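Local coordinates for protein acyl-CoA dehydrogenase (Thermus thermophilus, PDB 2Z1Q) that probably catalyses the FAD-dependent 2,3-dehydrogenation of saturated acyl-CoA thioesters to their 2,3-dehydroacyl counterparts, at residues Tyr173-Val178 with Val233-Val238. Residues are numbered along the deposited sequence; the frame is centred on the assembly and turned at random.
Sequences YILNGV and VILEDV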
ATOM      1  N   TYR B 173     -36.032 -19.904  21.260  1.00 53.65           N
ATOM      2  CA  TYR B 173     -34.691 -19.704  21.798  1.00 50.10           C
ATOM      3  C   TYR B 173     -34.537 -18.195  21.979  1.00 48.02           C
ATOM      4  O   TYR B 173     -34.938 -17.421  21.112  1.00 47.49           O
ATOM      5  CB  TYR B 173     -33.627 -20.223  20.822  1.00 50.24           C
ATOM      6  CG  TYR B 173     -33.198 -21.656  21.071  1.00 50.30           C
ATOM      7  CD1 TYR B 173     -32.608 -22.028  22.276  1.00 49.62           C
ATOM      8  CD2 TYR B 173     -33.380 -22.640  20.096  1.00 50.00           C
ATOM      9  CE1 TYR B 173     -32.208 -23.339  22.511  1.00 50.52           C
ATOM     10  CE2 TYR B 173     -32.982 -23.958  20.322  1.00 50.45           C
ATOM     11  CZ  TYR B 173     -32.397 -24.298  21.532  1.00 50.74           C
ATOM     12  OH  TYR B 173     -31.991 -25.593  21.768  1.00 51.66           O
ATOM     13  N   ILE B 174     -33.986 -17.778  23.114  1.00 45.96           N
ATOM     14  CA  ILE B 174     -33.804 -16.352  23.378  1.00 44.23           C
ATOM     15  C   ILE B 174     -32.358 -15.959  23.115  1.00 42.60           C
ATOM     16  O   ILE B 174     -31.431 -16.485  23.747  1.00 43.12           O
ATOM     17  CB  ILE B 174     -34.151 -15.996  24.832  1.00 44.62           C
ATOM     18  CG1 ILE B 174     -35.506 -16.593  25.207  1.00 44.60           C
ATOM     19  CG2 ILE B 174     -34.179 -14.478  24.993  1.00 42.32           C
ATOM     20  CD1 ILE B 174     -35.873 -16.395  26.656  1.00 47.28           C
ATOM     21  N   LEU B 175     -32.171 -15.028  22.186  1.00 39.22           N
ATOM     22  CA  LEU B 175     -30.834 -14.580  21.817  1.00 37.08           C
ATOM     23  C   LEU B 175     -30.439 -13.220  22.373  1.00 35.36           C
ATOM     24  O   LEU B 175     -31.200 -12.248  22.306  1.00 34.22           O
ATOM     25  CB  LEU B 175     -30.682 -14.556  20.288  1.00 36.98           C
ATOM     26  CG  LEU B 175     -30.681 -15.875  19.510  1.00 38.46           C
ATOM     27  CD1 LEU B 175     -30.176 -15.628  18.096  1.00 37.00           C
ATOM     28  CD2 LEU B 175     -29.788 -16.881  20.206  1.00 37.92           C
ATOM     29  N   ASN B 176     -29.226 -13.165  22.912  1.00 32.59           N
ATOM     30  CA  ASN B 176     -28.677 -11.940  23.471  1.00 32.65           C
ATOM     31  C   ASN B 176     -27.200 -11.797  23.104  1.00 32.03           C
ATOM     32  O   ASN B 176     -26.394 -12.708  23.323  1.00 31.99           O
ATOM     33  CB  ASN B 176     -28.859 -11.936  24.995  1.00 32.05           C
ATOM     34  CG  ASN B 176     -30.285 -11.610  25.411  1.00 31.99           C
ATOM     35  OD1 ASN B 176     -30.744 -10.475  25.257  1.00 28.91           O
ATOM     36  ND2 ASN B 176     -31.000 -12.612  25.923  1.00 33.42           N
ATOM     37  N   GLY B 177     -26.842 -10.653  22.538  1.00 31.27           N
ATOM     38  CA  GLY B 177     -25.455 -10.436  22.167  1.00 28.71           C
ATOM     39  C   GLY B 177     -25.297  -9.317  21.164  1.00 27.41           C
ATOM     40  O   GLY B 177     -26.280  -8.671  20.776  1.00 25.45           O
ATOM     41  N   VAL B 178     -24.060  -9.083  20.741  1.00 27.18           N
ATOM     42  CA  VAL B 178     -23.751  -8.037  19.767  1.00 27.45           C
ATOM     43  C   VAL B 178     -22.904  -8.620  18.642  1.00 26.78           C
ATOM     44  O   VAL B 178     -21.920  -9.314  18.896  1.00 26.87           O
ATOM     45  CB  VAL B 178     -22.958  -6.887  20.427  1.00 28.80           C
ATOM     46  CG1 VAL B 178     -22.608  -5.820  19.398  1.00 28.15           C
ATOM     47  CG2 VAL B 178     -23.771  -6.286  21.577  1.00 30.01           C
ATOM     48  N   VAL B 233     -25.215  -5.356  14.543  1.00 29.04           N
ATOM     49  CA  VAL B 233     -26.513  -5.962  14.817  1.00 30.14           C
ATOM     50  C   VAL B 233     -26.595  -6.298  16.301  1.00 30.61           C
ATOM     51  O   VAL B 233     -25.759  -7.032  16.824  1.00 29.07           O
ATOM     52  CB  VAL B 233     -26.739  -7.247  13.972  1.00 29.04           C
ATOM     53  CG1 VAL B 233     -28.062  -7.894  14.352  1.00 27.79           C
ATOM     54  CG2 VAL B 233     -26.747  -6.900  12.490  1.00 29.36           C
ATOM     55  N   ILE B 234     -27.600  -5.751  16.979  1.00 31.75           N
ATOM     56  CA  ILE B 234     -27.781  -5.985  18.405  1.00 32.48           C
ATOM     57  C   ILE B 234     -28.936  -6.948  18.677  1.00 32.38           C
ATOM     58  O   ILE B 234     -29.964  -6.884  18.016  1.00 33.44           O
ATOM     59  CB  ILE B 234     -28.060  -4.648  19.140  1.00 34.45           C
ATOM     60  CG1 ILE B 234     -26.841  -3.725  19.029  1.00 37.56           C
ATOM     61  CG2 ILE B 234     -28.429  -4.916  20.596  1.00 32.53           C
ATOM     62  CD1 ILE B 234     -27.081  -2.312  19.537  1.00 41.37           C
ATOM     63  N   LEU B 235     -28.771  -7.847  19.640  1.00 32.68           N
ATOM     64  CA  LEU B 235     -29.841  -8.777  19.982  1.00 31.30           C
ATOM     65  C   LEU B 235     -30.209  -8.668  21.451  1.00 30.82           C
ATOM     66  O   LEU B 235     -29.438  -9.063  22.319  1.00 29.00           O
ATOM     67  CB  LEU B 235     -29.449 -10.224  19.692  1.00 31.17           C
ATOM     68  CG  LEU B 235     -29.192 -10.628  18.247  1.00 32.95           C
ATOM     69  CD1 LEU B 235     -27.753 -10.316  17.850  1.00 32.21           C
ATOM     70  CD2 LEU B 235     -29.460 -12.112  18.136  1.00 32.84           C
ATOM     71  N   GLU B 236     -31.393  -8.127  21.713  1.00 32.91           N
ATOM     72  CA  GLU B 236     -31.887  -7.969  23.078  1.00 35.16           C
ATOM     73  C   GLU B 236     -33.112  -8.861  23.232  1.00 35.59           C
ATOM     74  O   GLU B 236     -34.192  -8.520  22.762  1.00 37.00           O
ATOM     75  CB  GLU B 236     -32.267  -6.511  23.346  1.00 35.39           C
ATOM     76  CG  GLU B 236     -31.110  -5.526  23.196  1.00 39.84           C
ATOM     77  CD  GLU B 236     -31.544  -4.069  23.303  1.00 42.58           C
ATOM     78  OE1 GLU B 236     -30.709  -3.184  23.022  1.00 44.90           O
ATOM     79  OE2 GLU B 236     -32.712  -3.804  23.669  1.00 45.53           O
ATOM     80  N   ASP B 237     -32.933 -10.006  23.884  1.00 36.94           N
ATOM     81  CA  ASP B 237     -34.010 -10.970  24.093  1.00 39.51           C
ATOM     82  C   ASP B 237     -34.745 -11.294  22.787  1.00 38.70           C
ATOM     83  O   ASP B 237     -35.941 -11.027  22.660  1.00 38.35           O
ATOM     84  CB  ASP B 237     -35.010 -10.445  25.134  1.00 42.11           C
ATOM     85  CG  ASP B 237     -34.394 -10.299  26.516  1.00 44.30           C
ATOM     86  OD1 ASP B 237     -33.674 -11.221  26.951  1.00 44.99           O
ATOM     87  OD2 ASP B 237     -34.640  -9.265  27.171  1.00 46.25           O
ATOM     88  N   VAL B 238     -34.033 -11.869  21.820  1.00 37.65           N
ATOM     89  CA  VAL B 238     -34.636 -12.225  20.536  1.00 38.63           C
ATOM     90  C   VAL B 238     -35.215 -13.644  20.555  1.00 40.22           C
ATOM     91  O   VAL B 238     -34.505 -14.612  20.844  1.00 39.51           O
ATOM     92  CB  VAL B 238     -33.609 -12.116  19.373  1.00 39.11           C
ATOM     93  CG1 VAL B 238     -34.198 -12.684  18.099  1.00 37.14           C
ATOM     94  CG2 VAL B 238     -33.212 -10.661  19.151  1.00 37.15           C
TER
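Ile174 lies alongside Asp237, the two side chains running in the same direction; with CG1 beside the backbone N (chi1 -49°), CG2 is anti to that N and rests 3.6 Å from Asp237 CA. At Leu175 the backbones are bonded in both directions: its N donates to Val238 O at 2.7 Å and its O accepts from Val238 N. The Leu175 side chain leaves the sheet on the same face as those of Leu235 and Val238, and its CB sits 3.5 Å from Leu235 CD2, closer than two aliphatic carbons normally come, and 3.9 Å from Val238 CB. Because Asp237 and Val238 both face Leu175, and Asp237 has positive phi (50°), the second segment forms a G1 beta bulge, marking the corner between strands 230-235 and 238-241, both antiparallel partners of strand 172-183 in the middle beta domain of the acyl-CoA dehydrogenase fold. Asn176 grips this corner with its amide: OD1 takes Asp237 N at 2.6 Å, the donor standing 45° above the carbonyl plane, while ND2 reaches Asp237 OD1 at 3.2 Å. Amide and carboxylate planes are perpendicular; Asp237 OD1 lies close to the amide plane, while ND2 approaches from above the carboxylate. An alanine here would probably leave Asp237 N and its carboxylate without these mates, and the bulge less firmly fixed. Gly177 N donates to Leu235 O at 3.1 Å, and Leu235 N returns to Gly177 O at 2.9 Å; the extended, positive-phi backbone of Gly177 would drive any side chain into the carbonyl O of Asn176, which is why glycine suits this position. Val178 and Ile234 form a non-hydrogen-bonded antiparallel pair, both side chains on the face away from Leu235, and Val178 also touches Pro151.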